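Local structure of acetyltransferase (Agrobacterium tumefaciens, 2DXQ) at residues 54-68 against 98-110. The protein probably transfers an acetyl group from acetyl-coenzyme A to an unidentified acceptor substrate. Sequence-based numbering, arbitrary orientation.
Sequences FVATENGKPVATATL and YGRTVVRHAIETA. With PO4 (phosphate ion), chain C; PO4 (phosphate ion), chain F.
Val102 is the central knob of helix 98-110, pressed into a shallow hollow of the hairpin 54-68 where the small side chains of Ala64 and Ala66 let the helix settle close, its axis 7.3 Å from that of strand 61-68. Of the Val102 methyls, CG2, anti to the backbone N, meets Phe54 CB at 3.5 Å, while CG1 rests on Ala64 and Ala66. Larger groups rise at both ends. At one, the Phe54 ring packs beside Ala106, and His105 drives its edge onto one face in a T-shaped pair, planes at 85°, with His105 CD2 3.5 Å from Phe54 CE1. Leu68 wedges its CD2 against Thr109 CG2 and its CD1 against Ala110 CB. At the other, Tyr98 lies over Val63, whose CG2 sits 3.6 Å from the ring centroid, nearly on the normal, as a CH-pi contact. A classic beta bulge, with Val63 and Ala64 both facing Ala56, allows these neighbours to touch Tyr98 together. Tyr98 OH donates to the anti lone pair of Glu58 OE1 at 2.7 Å, and Arg93 forms a salt bridge with the same oxygen. A phosphate ion, probably from the crystallisation liquor, is held by Gly99 N and Arg100 N at the helix start, where GNAT enzymes typically bind the coenzyme A pyrophosphate. Apolar packing thus seats the helix on the sheet, while the directional Tyr98-Glu58 bond fixes the ring near this anion-binding first turn.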
# COMPACT_ATOMS: atom_id res chain seq x y z
N PHE A 54 -12.59 -1.57 -7.60
CA PHE A 54 -13.90 -0.98 -7.82
C PHE A 54 -13.98 -0.38 -9.21
O PHE A 54 -12.98 0.14 -9.69
CB PHE A 54 -14.19 0.09 -6.78
CG PHE A 54 -14.40 -0.47 -5.40
CD1 PHE A 54 -15.55 -1.20 -5.11
CD2 PHE A 54 -13.44 -0.29 -4.42
CE1 PHE A 54 -15.76 -1.74 -3.83
CE2 PHE A 54 -13.62 -0.82 -3.14
CZ PHE A 54 -14.78 -1.54 -2.85
N VAL A 55 -15.15 -0.48 -9.85
CA VAL A 55 -15.40 0.15 -11.14
C VAL A 55 -16.68 1.00 -11.09
O VAL A 55 -17.64 0.64 -10.44
CB VAL A 55 -15.52 -0.87 -12.32
CG1 VAL A 55 -14.15 -1.46 -12.66
CG2 VAL A 55 -16.52 -2.01 -12.00
N ALA A 56 -16.66 2.15 -11.77
CA ALA A 56 -17.89 2.85 -12.11
C ALA A 56 -18.21 2.44 -13.52
O ALA A 56 -17.30 2.32 -14.36
CB ALA A 56 -17.69 4.38 -12.03
N THR A 57 -19.48 2.17 -13.79
CA THR A 57 -19.86 1.70 -15.11
C THR A 57 -20.89 2.64 -15.69
O THR A 57 -21.67 3.24 -14.96
CB THR A 57 -20.45 0.25 -15.11
OG1 THR A 57 -21.62 0.23 -14.29
CG2 THR A 57 -19.43 -0.78 -14.60
N GLU A 58 -20.85 2.78 -17.01
CA GLU A 58 -21.82 3.58 -17.75
C GLU A 58 -22.36 2.68 -18.87
O GLU A 58 -21.57 2.21 -19.72
CB GLU A 58 -21.10 4.80 -18.31
CG GLU A 58 -21.97 5.86 -19.01
CD GLU A 58 -21.15 6.76 -19.89
OE1 GLU A 58 -20.69 7.82 -19.40
OE2 GLU A 58 -20.93 6.42 -21.08
N ASN A 59 -23.67 2.41 -18.87
CA ASN A 59 -24.25 1.42 -19.81
C ASN A 59 -23.49 0.09 -19.74
O ASN A 59 -23.26 -0.55 -20.77
CB ASN A 59 -24.24 1.94 -21.25
CG ASN A 59 -24.77 3.34 -21.38
OD1 ASN A 59 -24.10 4.23 -21.89
ND2 ASN A 59 -25.98 3.54 -20.89
N GLY A 60 -23.06 -0.27 -18.53
CA GLY A 60 -22.31 -1.52 -18.31
C GLY A 60 -20.81 -1.48 -18.59
O GLY A 60 -20.11 -2.42 -18.22
N LYS A 61 -20.32 -0.43 -19.24
CA LYS A 61 -18.89 -0.30 -19.53
C LYS A 61 -18.14 0.33 -18.35
O LYS A 61 -18.54 1.40 -17.88
CB LYS A 61 -18.64 0.55 -20.78
CG LYS A 61 -17.18 0.54 -21.22
CD LYS A 61 -16.88 1.59 -22.27
CE LYS A 61 -15.49 1.36 -22.84
NZ LYS A 61 -14.82 2.65 -23.15
N PRO A 62 -17.06 -0.32 -17.88
CA PRO A 62 -16.21 0.36 -16.90
C PRO A 62 -15.65 1.67 -17.46
O PRO A 62 -15.05 1.69 -18.54
CB PRO A 62 -15.08 -0.67 -16.64
CG PRO A 62 -15.71 -1.99 -16.97
CD PRO A 62 -16.60 -1.70 -18.15
N VAL A 63 -15.86 2.76 -16.72
CA VAL A 63 -15.40 4.08 -17.14
C VAL A 63 -14.46 4.73 -16.12
O VAL A 63 -13.85 5.76 -16.40
CB VAL A 63 -16.57 5.04 -17.45
CG1 VAL A 63 -17.28 4.62 -18.74
CG2 VAL A 63 -17.57 5.09 -16.29
N ALA A 64 -14.38 4.14 -14.92
CA ALA A 64 -13.37 4.54 -13.93
C ALA A 64 -13.07 3.37 -13.04
O ALA A 64 -13.90 2.46 -12.91
CB ALA A 64 -13.83 5.73 -13.09
N THR A 65 -11.91 3.40 -12.40
CA THR A 65 -11.55 2.33 -11.47
C THR A 65 -10.61 2.86 -10.40
O THR A 65 -9.93 3.88 -10.60
CB THR A 65 -10.91 1.12 -12.21
OG1 THR A 65 -10.68 0.04 -11.29
CG2 THR A 65 -9.61 1.50 -12.85
N ALA A 66 -10.63 2.19 -9.25
CA ALA A 66 -9.65 2.40 -8.18
C ALA A 66 -9.54 1.08 -7.44
O ALA A 66 -10.55 0.38 -7.26
CB ALA A 66 -10.13 3.49 -7.23
N THR A 67 -8.33 0.76 -6.98
CA THR A 67 -8.11 -0.47 -6.23
C THR A 67 -7.86 -0.13 -4.77
O THR A 67 -7.02 0.71 -4.46
CB THR A 67 -6.92 -1.26 -6.81
OG1 THR A 67 -7.18 -1.56 -8.19
CG2 THR A 67 -6.65 -2.55 -5.99
N LEU A 68 -8.59 -0.81 -3.88
CA LEU A 68 -8.44 -0.62 -2.45
C LEU A 68 -7.65 -1.78 -1.88
O LEU A 68 -7.94 -2.94 -2.17
CB LEU A 68 -9.82 -0.57 -1.79
CG LEU A 68 -9.85 -0.45 -0.27
CD1 LEU A 68 -9.20 0.86 0.22
CD2 LEU A 68 -11.32 -0.55 0.18
N TYR A 98 -16.94 10.34 -12.39
CA TYR A 98 -16.81 8.89 -12.20
C TYR A 98 -15.59 8.53 -11.36
O TYR A 98 -15.66 7.63 -10.53
CB TYR A 98 -16.70 8.16 -13.54
CG TYR A 98 -17.95 8.19 -14.40
CD1 TYR A 98 -19.17 7.71 -13.93
CD2 TYR A 98 -17.90 8.65 -15.72
CE1 TYR A 98 -20.32 7.70 -14.74
CE2 TYR A 98 -19.05 8.66 -16.53
CZ TYR A 98 -20.24 8.19 -16.03
OH TYR A 98 -21.36 8.18 -16.86
N GLY A 99 -14.47 9.21 -11.61
CA GLY A 99 -13.28 9.04 -10.74
C GLY A 99 -13.55 9.36 -9.27
O GLY A 99 -13.19 8.59 -8.37
N ARG A 100 -14.19 10.50 -9.02
CA ARG A 100 -14.53 10.88 -7.65
C ARG A 100 -15.43 9.83 -7.01
O ARG A 100 -15.24 9.46 -5.85
CB ARG A 100 -15.15 12.30 -7.59
CG ARG A 100 -15.17 12.96 -6.18
CD ARG A 100 -14.96 14.51 -6.28
NE ARG A 100 -15.48 14.90 -7.55
CZ ARG A 100 -14.91 15.55 -8.54
NH1 ARG A 100 -13.69 16.12 -8.52
NH2 ARG A 100 -15.68 15.67 -9.58
N THR A 101 -16.40 9.31 -7.78
CA THR A 101 -17.32 8.30 -7.24
C THR A 101 -16.54 7.07 -6.77
O THR A 101 -16.74 6.58 -5.65
CB THR A 101 -18.38 7.86 -8.26
OG1 THR A 101 -19.13 9.02 -8.69
CG2 THR A 101 -19.34 6.84 -7.63
N VAL A 102 -15.66 6.58 -7.63
CA VAL A 102 -14.95 5.34 -7.31
C VAL A 102 -13.91 5.50 -6.18
O VAL A 102 -13.76 4.63 -5.31
CB VAL A 102 -14.42 4.67 -8.60
CG1 VAL A 102 -13.22 5.41 -9.17
CG2 VAL A 102 -14.12 3.23 -8.36
N VAL A 103 -13.22 6.63 -6.16
CA VAL A 103 -12.22 6.88 -5.11
C VAL A 103 -12.92 7.08 -3.78
O VAL A 103 -12.53 6.49 -2.75
CB VAL A 103 -11.30 8.08 -5.44
CG1 VAL A 103 -10.38 8.41 -4.26
CG2 VAL A 103 -10.47 7.78 -6.73
N ARG A 104 -13.97 7.90 -3.78
CA ARG A 104 -14.72 8.16 -2.54
C ARG A 104 -15.35 6.85 -2.00
O ARG A 104 -15.34 6.61 -0.78
CB ARG A 104 -15.73 9.30 -2.73
CG ARG A 104 -15.06 10.67 -2.79
CD ARG A 104 -16.05 11.81 -2.91
NE ARG A 104 -16.73 12.02 -1.62
CZ ARG A 104 -16.39 12.93 -0.71
NH1 ARG A 104 -15.38 13.78 -0.93
NH2 ARG A 104 -17.08 13.00 0.42
N HIS A 105 -15.83 5.99 -2.89
CA HIS A 105 -16.38 4.69 -2.49
C HIS A 105 -15.32 3.82 -1.83
O HIS A 105 -15.56 3.20 -0.79
CB HIS A 105 -17.02 3.95 -3.65
CG HIS A 105 -17.70 2.68 -3.25
ND1 HIS A 105 -18.94 2.66 -2.63
CD2 HIS A 105 -17.33 1.38 -3.38
CE1 HIS A 105 -19.29 1.40 -2.40
NE2 HIS A 105 -18.33 0.61 -2.85
N ALA A 106 -14.14 3.80 -2.41
CA ALA A 106 -13.02 3.05 -1.85
C ALA A 106 -12.63 3.57 -0.45
O ALA A 106 -12.43 2.78 0.48
CB ALA A 106 -11.83 3.07 -2.84
N ILE A 107 -12.60 4.90 -0.29
CA ILE A 107 -12.35 5.51 1.03
C ILE A 107 -13.41 5.06 2.02
O ILE A 107 -13.11 4.60 3.13
CB ILE A 107 -12.33 7.04 0.93
CG1 ILE A 107 -11.06 7.47 0.19
CG2 ILE A 107 -12.34 7.68 2.34
CD1 ILE A 107 -11.07 8.93 -0.29
N GLU A 108 -14.67 5.16 1.60
CA GLU A 108 -15.77 4.83 2.50
C GLU A 108 -15.74 3.37 2.89
O GLU A 108 -16.00 3.02 4.05
CB GLU A 108 -17.10 5.26 1.87
CG GLU A 108 -17.22 6.77 1.87
CD GLU A 108 -18.37 7.31 1.04
OE1 GLU A 108 -19.19 6.51 0.52
OE2 GLU A 108 -18.44 8.55 0.91
N THR A 109 -15.37 2.52 1.94
CA THR A 109 -15.26 1.07 2.18
C THR A 109 -14.17 0.75 3.19
O THR A 109 -14.36 -0.08 4.10
CB THR A 109 -15.09 0.31 0.86
OG1 THR A 109 -16.23 0.55 0.03
CG2 THR A 109 -14.92 -1.22 1.10
N ALA A 110 -13.04 1.43 3.06
CA ALA A 110 -11.93 1.29 4.01
C ALA A 110 -12.35 1.71 5.42
O ALA A 110 -12.11 0.99 6.40
CB ALA A 110 -10.76 2.13 3.53
P PO4 C . -13.66 12.74 -12.50
O1 PO4 C . -14.44 13.77 -13.25
O2 PO4 C . -12.27 13.37 -12.26
O3 PO4 C . -14.29 12.48 -11.16
O4 PO4 C . -13.45 11.49 -13.29
P PO4 F . -21.59 10.08 -11.95
O1 PO4 F . -20.99 8.94 -11.15
O2 PO4 F . -23.08 10.19 -11.69
O3 PO4 F . -20.89 11.37 -11.58
O4 PO4 F . -21.39 9.87 -13.43